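6-aminohexanoate-cyclic-dimer hydrolase (Arthrobacter sp., PDB 3A2Q) hydrolyses one amide bond of the 6-aminohexanoate cyclic dimer, a nylon-6 by-product, to release the linear dimer. Local coordinates at residues V45-A53 and D73-I82; A97-Q105 and R193-T201. The protein carries 1 engineered substitution. All coordinates share one frame; numbering follows the deposited sequence.

Contact 1 (V45-A53 and D73-I82); sequences VIIPLFEKA and DLTVVSQGDI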
loop_
_atom_site.group_PDB
_atom_site.type_symbol
_atom_site.label_atom_id
_atom_site.label_comp_id
_atom_site.label_asym_id
_atom_site.label_seq_id
_atom_site.Cartn_x
_atom_site.Cartn_y
_atom_site.Cartn_z
ATOM N N VAL A 45 -11.209 -6.274 -8.324
ATOM C CA VAL A 45 -12.338 -6.043 -7.426
ATOM C C VAL A 45 -12.986 -7.402 -7.192
ATOM O O VAL A 45 -13.546 -7.989 -8.118
ATOM C CB VAL A 45 -13.383 -5.100 -8.058
ATOM C CG1 VAL A 45 -14.580 -4.951 -7.125
ATOM C CG2 VAL A 45 -12.768 -3.748 -8.334
ATOM N N ILE A 46 -12.899 -7.915 -5.969
ATOM C CA ILE A 46 -13.477 -9.222 -5.671
ATOM C C ILE A 46 -14.873 -9.154 -5.079
ATOM O O ILE A 46 -15.613 -10.137 -5.113
ATOM C CB ILE A 46 -12.593 -10.036 -4.703
ATOM C CG1 ILE A 46 -12.279 -9.210 -3.457
ATOM C CG2 ILE A 46 -11.326 -10.479 -5.405
ATOM C CD1 ILE A 46 -11.562 -9.990 -2.387
ATOM N N ILE A 47 -15.231 -7.996 -4.539
ATOM C CA ILE A 47 -16.539 -7.812 -3.933
ATOM C C ILE A 47 -17.147 -6.499 -4.387
ATOM O O ILE A 47 -16.945 -5.464 -3.751
ATOM C CB ILE A 47 -16.453 -7.787 -2.390
ATOM C CG1 ILE A 47 -15.789 -9.063 -1.877
ATOM C CG2 ILE A 47 -17.848 -7.638 -1.800
ATOM C CD1 ILE A 47 -15.410 -9.011 -0.405
ATOM N N PRO A 48 -17.890 -6.518 -5.505
ATOM C CA PRO A 48 -18.512 -5.290 -6.004
ATOM C C PRO A 48 -19.597 -4.821 -5.042
ATOM O O PRO A 48 -20.277 -5.636 -4.424
ATOM C CB PRO A 48 -19.086 -5.712 -7.358
ATOM C CG PRO A 48 -19.332 -7.176 -7.187
ATOM C CD PRO A 48 -18.119 -7.639 -6.433
ATOM N N LEU A 49 -19.737 -3.508 -4.911
ATOM C CA LEU A 49 -20.742 -2.912 -4.037
ATOM C C LEU A 49 -21.444 -1.812 -4.818
ATOM O O LEU A 49 -21.558 -0.676 -4.351
ATOM C CB LEU A 49 -20.078 -2.312 -2.794
ATOM C CG LEU A 49 -19.286 -3.266 -1.900
ATOM C CD1 LEU A 49 -18.560 -2.472 -0.827
ATOM C CD2 LEU A 49 -20.222 -4.287 -1.279
ATOM N N PHE A 50 -21.923 -2.157 -6.010
ATOM C CA PHE A 50 -22.593 -1.188 -6.868
ATOM C C PHE A 50 -23.868 -0.586 -6.276
ATOM O O PHE A 50 -24.147 0.595 -6.477
ATOM C CB PHE A 50 -22.896 -1.818 -8.231
ATOM C CG PHE A 50 -21.695 -2.438 -8.893
ATOM C CD1 PHE A 50 -20.460 -1.793 -8.871
ATOM C CD2 PHE A 50 -21.801 -3.657 -9.555
ATOM C CE1 PHE A 50 -19.349 -2.357 -9.501
ATOM C CE2 PHE A 50 -20.699 -4.227 -10.187
ATOM C CZ PHE A 50 -19.469 -3.575 -10.160
ATOM N N GLU A 51 -24.642 -1.384 -5.550
ATOM C CA GLU A 51 -25.866 -0.861 -4.954
ATOM C C GLU A 51 -25.553 0.176 -3.877
ATOM O O GLU A 51 -26.118 1.271 -3.887
ATOM C CB GLU A 51 -26.712 -1.999 -4.379
ATOM C CG GLU A 51 -27.143 -3.015 -5.430
ATOM C CD GLU A 51 -27.887 -2.383 -6.603
ATOM O OE1 GLU A 51 -28.137 -3.092 -7.601
ATOM O OE2 GLU A 51 -28.227 -1.182 -6.530
ATOM N N LYS A 52 -24.654 -0.158 -2.956
ATOM C CA LYS A 52 -24.286 0.790 -1.912
ATOM C C LYS A 52 -23.709 2.030 -2.574
ATOM O O LYS A 52 -24.023 3.154 -2.194
ATOM C CB LYS A 52 -23.248 0.195 -0.957
ATOM C CG LYS A 52 -22.653 1.231 -0.009
ATOM C CD LYS A 52 -21.723 0.626 1.033
ATOM C CE LYS A 52 -22.493 -0.132 2.099
ATOM N NZ LYS A 52 -21.609 -0.545 3.227
ATOM N N ALA A 53 -22.864 1.818 -3.577
ATOM C CA ALA A 53 -22.253 2.930 -4.288
ATOM C C ALA A 53 -23.338 3.821 -4.877
ATOM O O ALA A 53 -23.196 5.045 -4.927
ATOM C CB ALA A 53 -21.347 2.408 -5.393
ATOM N N ASP A 73 -9.970 -5.618 1.172
ATOM C CA ASP A 73 -10.737 -6.465 2.079
ATOM C C ASP A 73 -9.845 -7.006 3.188
ATOM O O ASP A 73 -9.704 -8.220 3.367
ATOM C CB ASP A 73 -11.409 -7.618 1.319
ATOM C CG ASP A 73 -12.314 -8.453 2.214
ATOM O OD1 ASP A 73 -12.995 -7.867 3.082
ATOM O OD2 ASP A 73 -12.351 -9.689 2.047
ATOM N N LEU A 74 -9.244 -6.081 3.930
ATOM C CA LEU A 74 -8.357 -6.413 5.037
ATOM C C LEU A 74 -8.272 -5.219 5.992
ATOM O O LEU A 74 -8.238 -4.060 5.553
ATOM C CB LEU A 74 -6.954 -6.736 4.513
ATOM C CG LEU A 74 -5.955 -7.312 5.517
ATOM C CD1 LEU A 74 -6.365 -8.731 5.909
ATOM C CD2 LEU A 74 -4.568 -7.326 4.895
ATOM N N THR A 75 -8.250 -5.513 7.290
ATOM C CA THR A 75 -8.140 -4.496 8.335
ATOM C C THR A 75 -9.380 -3.618 8.502
ATOM O O THR A 75 -10.142 -3.788 9.456
ATOM C CB THR A 75 -6.907 -3.586 8.094
ATOM O OG1 THR A 75 -5.751 -4.404 7.874
ATOM C CG2 THR A 75 -6.650 -2.686 9.311
ATOM N N VAL A 76 -9.572 -2.669 7.590
ATOM C CA VAL A 76 -10.726 -1.786 7.670
ATOM C C VAL A 76 -11.913 -2.528 7.083
ATOM O O VAL A 76 -11.749 -3.320 6.160
ATOM C CB VAL A 76 -10.500 -0.469 6.881
ATOM C CG1 VAL A 76 -9.308 0.277 7.447
ATOM C CG2 VAL A 76 -10.289 -0.770 5.411
ATOM N N VAL A 77 -13.100 -2.290 7.630
ATOM C CA VAL A 77 -14.298 -2.958 7.140
ATOM C C VAL A 77 -15.425 -1.975 6.867
ATOM O O VAL A 77 -15.395 -0.837 7.329
ATOM C CB VAL A 77 -14.794 -4.023 8.147
ATOM C CG1 VAL A 77 -13.771 -5.140 8.268
ATOM C CG2 VAL A 77 -15.040 -3.387 9.507
ATOM N N SER A 78 -16.412 -2.421 6.092
ATOM C CA SER A 78 -17.572 -1.602 5.757
ATOM C C SER A 78 -18.818 -2.306 6.294
ATOM O O SER A 78 -18.983 -3.513 6.123
ATOM C CB SER A 78 -17.671 -1.407 4.240
ATOM O OG SER A 78 -17.628 -2.650 3.562
ATOM N N GLN A 79 -19.682 -1.542 6.953
ATOM C CA GLN A 79 -20.898 -2.074 7.567
ATOM C C GLN A 79 -21.808 -2.875 6.641
ATOM O O GLN A 79 -22.161 -2.425 5.554
ATOM C CB GLN A 79 -21.691 -0.926 8.196
ATOM C CG GLN A 79 -22.925 -1.355 8.965
ATOM C CD GLN A 79 -23.584 -0.193 9.681
ATOM O OE1 GLN A 79 -23.993 0.786 9.053
ATOM N NE2 GLN A 79 -23.685 -0.292 11.002
ATOM N N GLY A 80 -22.174 -4.072 7.093
ATOM C CA GLY A 80 -23.056 -4.932 6.325
ATOM C C GLY A 80 -22.468 -5.621 5.107
ATOM O O GLY A 80 -23.179 -6.343 4.406
ATOM N N ASP A 81 -21.180 -5.420 4.847
ATOM C CA ASP A 81 -20.555 -6.038 3.684
ATOM C C ASP A 81 -19.675 -7.242 3.999
ATOM O O ASP A 81 -19.147 -7.378 5.103
ATOM C CB ASP A 81 -19.743 -4.999 2.914
ATOM C CG ASP A 81 -20.575 -3.803 2.504
ATOM O OD1 ASP A 81 -21.707 -4.008 2.023
ATOM O OD2 ASP A 81 -20.097 -2.658 2.656
ATOM N N ILE A 82 -19.532 -8.117 3.008
ATOM C CA ILE A 82 -18.721 -9.318 3.134
ATOM C C ILE A 82 -17.289 -8.961 3.534
ATOM O O ILE A 82 -16.712 -8.011 3.010
ATOM C CB ILE A 82 -18.687 -10.093 1.796
ATOM C CG1 ILE A 82 -20.084 -10.627 1.468
ATOM C CG2 ILE A 82 -17.693 -11.242 1.877
ATOM C CD1 ILE A 82 -20.571 -11.681 2.437
#
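Lys52 and Asp81 form the salt bridge between the two segments, their side chains arriving from opposite directions. Lys52 NZ lies 2.7 Å from Asp81 OD2, on the syn side but 27° out of the carboxylate plane. Lys52 NZ also bonds the backbone, 3.0 Å to Gln79 O and in the plane of that carbonyl. Lys52 runs extended from the first turn of its helix until chi3 (-73°) bends the chain, which swings NZ between the two acceptors. Ser78 OG donates to the anti lone pair of the same oxygen, Asp81 OD2, at 2.6 Å. Two donors thus grip one oxygen and fix the rotation of the carboxylate; the nearby ammonium would probably favour its ionised form.

Aliphatic groups pack beside this polar cluster. Leu49 lays both methyls against the carboxylate, CD2 being 3.6 Å from Asp81 OD1. Ile47 and Ile82, the apolar pair, cross at about a right angle, Ile47 CD1 meeting Ile82 CG2 at 3.9 Å. Ile47 CD1 also comes within 4.0 Å of Asp73 OD2, an oxygen bonded to Thr84 OG1 and Ser85 N.

Asp81 closes a type II turn from Ser78, with Gly80 at positive phi. Ile46 and Ile47 form a classic beta bulge opposite Lys117. The bulged outermost strand 45-48 and the start of helix 50-59 pack on the loop after strand 68-72, whose last residue, Lys72, probably belongs to the amidase charge relay.

Contact 2 (A97-Q105 and R193-T201); sequences ADHDAYFVQ and RISPGPLVT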
loop_
_atom_site.group_PDB
_atom_site.type_symbol
_atom_site.label_atom_id
_atom_site.label_comp_id
_atom_site.label_asym_id
_atom_site.label_seq_id
_atom_site.Cartn_x
_atom_site.Cartn_y
_atom_site.Cartn_z
ATOM N N ALA A 97 -19.239 -7.641 8.100
ATOM C CA ALA A 97 -18.863 -6.730 9.180
ATOM C C ALA A 97 -20.087 -5.993 9.712
ATOM O O ALA A 97 -21.039 -5.739 8.972
ATOM C CB ALA A 97 -17.826 -5.733 8.683
ATOM N N ASP A 98 -20.055 -5.635 10.992
ATOM C CA ASP A 98 -21.181 -4.942 11.610
ATOM C C ASP A 98 -21.004 -3.436 11.761
ATOM O O ASP A 98 -21.896 -2.758 12.273
ATOM C CB ASP A 98 -21.472 -5.548 12.983
ATOM C CG ASP A 98 -20.252 -5.560 13.880
ATOM O OD1 ASP A 98 -19.627 -4.493 14.048
ATOM O OD2 ASP A 98 -19.917 -6.636 14.419
ATOM N N HIS A 99 -19.870 -2.903 11.313
ATOM C CA HIS A 99 -19.631 -1.468 11.436
ATOM C C HIS A 99 -18.715 -0.912 10.350
ATOM O O HIS A 99 -18.172 -1.661 9.540
ATOM C CB HIS A 99 -18.997 -1.163 12.791
ATOM C CG HIS A 99 -17.601 -1.688 12.928
ATOM N ND1 HIS A 99 -17.325 -3.020 13.144
ATOM C CD2 HIS A 99 -16.402 -1.067 12.822
ATOM C CE1 HIS A 99 -16.016 -3.199 13.166
ATOM N NE2 HIS A 99 -15.433 -2.029 12.972
ATOM N N ASP A 100 -18.556 0.409 10.353
ATOM C CA ASP A 100 -17.679 1.100 9.411
ATOM C C ASP A 100 -16.393 1.472 10.146
ATOM O O ASP A 100 -16.432 1.914 11.295
ATOM C CB ASP A 100 -18.301 2.409 8.900
ATOM C CG ASP A 100 -19.361 2.196 7.837
ATOM O OD1 ASP A 100 -19.239 1.242 7.042
ATOM O OD2 ASP A 100 -20.308 3.011 7.784
ATOM N N ALA A 101 -15.253 1.291 9.492
ATOM C CA ALA A 101 -13.987 1.675 10.107
ATOM C C ALA A 101 -13.952 3.193 10.001
ATOM O O ALA A 101 -14.651 3.767 9.169
ATOM C CB ALA A 101 -12.819 1.070 9.343
ATOM N N TYR A 102 -13.156 3.849 10.839
ATOM C CA TYR A 102 -13.065 5.302 10.780
ATOM C C TYR A 102 -12.693 5.759 9.369
ATOM O O TYR A 102 -13.228 6.744 8.871
ATOM C CB TYR A 102 -12.023 5.809 11.780
ATOM C CG TYR A 102 -12.420 5.663 13.233
ATOM C CD1 TYR A 102 -11.495 5.232 14.185
ATOM C CD2 TYR A 102 -13.711 5.984 13.667
ATOM C CE1 TYR A 102 -11.838 5.123 15.530
ATOM C CE2 TYR A 102 -14.064 5.879 15.018
ATOM C CZ TYR A 102 -13.119 5.449 15.943
ATOM O OH TYR A 102 -13.436 5.367 17.286
ATOM N N PHE A 103 -11.769 5.041 8.733
ATOM C CA PHE A 103 -11.333 5.377 7.380
ATOM C C PHE A 103 -12.540 5.454 6.448
ATOM O O PHE A 103 -12.693 6.416 5.697
ATOM C CB PHE A 103 -10.362 4.310 6.843
ATOM C CG PHE A 103 -9.752 4.652 5.502
ATOM C CD1 PHE A 103 -8.531 5.311 5.427
ATOM C CD2 PHE A 103 -10.406 4.323 4.318
ATOM C CE1 PHE A 103 -7.965 5.641 4.192
ATOM C CE2 PHE A 103 -9.853 4.647 3.080
ATOM C CZ PHE A 103 -8.630 5.308 3.017
ATOM N N VAL A 104 -13.387 4.428 6.500
ATOM C CA VAL A 104 -14.577 4.369 5.656
ATOM C C VAL A 104 -15.539 5.523 5.924
ATOM O O VAL A 104 -16.084 6.104 4.992
ATOM C CB VAL A 104 -15.315 3.019 5.834
ATOM C CG1 VAL A 104 -16.641 3.038 5.089
ATOM C CG2 VAL A 104 -14.446 1.890 5.308
ATOM N N GLN A 105 -15.741 5.863 7.193
ATOM C CA GLN A 105 -16.643 6.960 7.540
ATOM C C GLN A 105 -16.113 8.286 7.011
ATOM O O GLN A 105 -16.871 9.100 6.483
ATOM C CB GLN A 105 -16.816 7.056 9.055
ATOM C CG GLN A 105 -17.354 5.796 9.704
ATOM C CD GLN A 105 -17.604 5.981 11.187
ATOM O OE1 GLN A 105 -16.769 6.534 11.903
ATOM N NE2 GLN A 105 -18.751 5.510 11.658
ATOM N N ARG A 193 -0.522 8.366 11.167
ATOM C CA ARG A 193 -1.171 9.418 10.388
ATOM C C ARG A 193 -2.629 9.059 10.123
ATOM O O ARG A 193 -3.527 9.878 10.326
ATOM C CB ARG A 193 -0.455 9.617 9.045
ATOM C CG ARG A 193 -1.061 10.710 8.158
ATOM C CD ARG A 193 -0.839 12.105 8.744
ATOM N NE ARG A 193 0.577 12.466 8.775
ATOM C CZ ARG A 193 1.085 13.433 9.535
ATOM N NH1 ARG A 193 0.292 14.141 10.331
ATOM N NH2 ARG A 193 2.388 13.684 9.512
ATOM N N ILE A 194 -2.857 7.829 9.668
ATOM C CA ILE A 194 -4.203 7.361 9.337
ATOM C C ILE A 194 -4.693 6.296 10.303
ATOM O O ILE A 194 -4.037 5.277 10.491
ATOM C CB ILE A 194 -4.252 6.761 7.914
ATOM C CG1 ILE A 194 -3.737 7.784 6.898
ATOM C CG2 ILE A 194 -5.682 6.323 7.581
ATOM C CD1 ILE A 194 -3.778 7.305 5.447
ATOM N N SER A 195 -5.854 6.524 10.907
ATOM C CA SER A 195 -6.396 5.562 11.856
ATOM C C SER A 195 -6.948 4.298 11.208
ATOM O O SER A 195 -7.681 4.369 10.225
ATOM C CB SER A 195 -7.513 6.194 12.681
ATOM O OG SER A 195 -8.080 5.225 13.538
ATOM N N PRO A 196 -6.593 3.120 11.759
ATOM C CA PRO A 196 -7.051 1.817 11.262
ATOM C C PRO A 196 -8.178 1.321 12.174
ATOM O O PRO A 196 -8.652 0.194 12.030
ATOM C CB PRO A 196 -5.817 0.950 11.413
ATOM C CG PRO A 196 -5.280 1.438 12.730
ATOM C CD PRO A 196 -5.436 2.951 12.658
ATOM N N GLY A 197 -8.587 2.171 13.115
ATOM C CA GLY A 197 -9.630 1.814 14.065
ATOM C C GLY A 197 -11.057 1.931 13.560
ATOM O O GLY A 197 -11.280 2.234 12.386
ATOM N N PRO A 198 -12.056 1.747 14.442
ATOM C CA PRO A 198 -11.953 1.443 15.878
ATOM C C PRO A 198 -11.373 0.078 16.260
ATOM O O PRO A 198 -10.995 -0.138 17.414
ATOM C CB PRO A 198 -13.392 1.604 16.369
ATOM C CG PRO A 198 -14.204 1.259 15.158
ATOM C CD PRO A 198 -13.462 1.945 14.046
ATOM N N LEU A 199 -11.319 -0.850 15.314
ATOM C CA LEU A 199 -10.768 -2.165 15.612
ATOM C C LEU A 199 -9.275 -2.084 15.912
ATOM O O LEU A 199 -8.599 -1.135 15.515
ATOM C CB LEU A 199 -10.976 -3.122 14.434
ATOM C CG LEU A 199 -12.356 -3.750 14.231
ATOM C CD1 LEU A 199 -12.398 -4.501 12.906
ATOM C CD2 LEU A 199 -12.651 -4.686 15.393
ATOM N N VAL A 200 -8.780 -3.087 16.628
ATOM C CA VAL A 200 -7.368 -3.202 16.960
ATOM C C VAL A 200 -6.993 -4.571 16.405
ATOM O O VAL A 200 -7.258 -5.599 17.027
ATOM C CB VAL A 200 -7.125 -3.186 18.487
ATOM C CG1 VAL A 200 -5.641 -3.367 18.777
ATOM C CG2 VAL A 200 -7.623 -1.879 19.078
ATOM N N THR A 201 -6.381 -4.585 15.228
ATOM C CA THR A 201 -6.020 -5.840 14.592
ATOM C C THR A 201 -4.526 -6.050 14.416
ATOM O O THR A 201 -3.731 -5.118 14.548
ATOM C CB THR A 201 -6.688 -5.952 13.200
ATOM O OG1 THR A 201 -6.182 -4.927 12.334
ATOM C CG2 THR A 201 -8.193 -5.786 13.320
HETATM O O HOH W 1 -12.686 -0.700 12.783
HETATM O O HOH W 2 -10.059 3.228 10.027
#
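With chi1 at -70°, Tyr102 sets CG beside its own backbone N and lays its ring against Pro198, whereas Phe103 CG stands anti to N (chi1 -174°) and carries its ring to Ile194. Pro198 CD sits 3.7 Å from the Tyr102 ring centroid, only 6° off the normal, a CH-pi contact over the face. Ser195 OG approaches Tyr102 CD1 to 3.5 Å at the ring edge; this hydroxyl also bonds Asp236 and accepts from Gly197 N in an ST turn. The cis peptide before Pro198 lies close by, and Gly197 O takes the Tyr102 N-H at 2.9 Å, the donor tilted from the carbonyl plane. Replacing Tyr102 by an alanine would probably uncover Pro198 CD and open a gap beside the cis peptide.

Waters join the backbones further. One accepts from Phe103 N and donates to Ser195 O and to Gly197 O; another accepts from Leu199 N and lies 3.1 Å from His99 NE2, in the plane of that ring. His99 ND1 donates to Asp98 OD1, while Leu199 CG packs at the ring edge, 3.7 Å from His99 NE2.

Phe103 CD1 meets Ile194 CG2 at 3.7 Å, edge-on. Both side chains continue onto Leu214 of strand 211-216 and Val229 of helix 219-229, so the start of helix 102-110 and the loop before helix 202-207 pack together against that strand and helix.

How the contacts relate
Both contacts are partly buried and lie on the same side of the chain's centre, about 13 Å apart between centres. Each runs from a buried part, Ile47 in contact 1 and Phe103 with Ile194 in contact 2, to exposed Gln79 and Pro198 respectively. Contact 1, at edge strand 45-48, combines a lysine-carboxylate salt bridge with aliphatic packing; contact 2 rests on an aromatic face, a backbone bond and bridging waters. They share no segment, yet 73-82 and 97-105 touch directly: Gly80 N probably bonds Ala97 O (2.8 Å), Gln79 N probably bonds Asp100 OD1, and Val77 packs on Ala97. The turn supplying the lysine's partners is therefore also tied to the chain leading into helix 102-110.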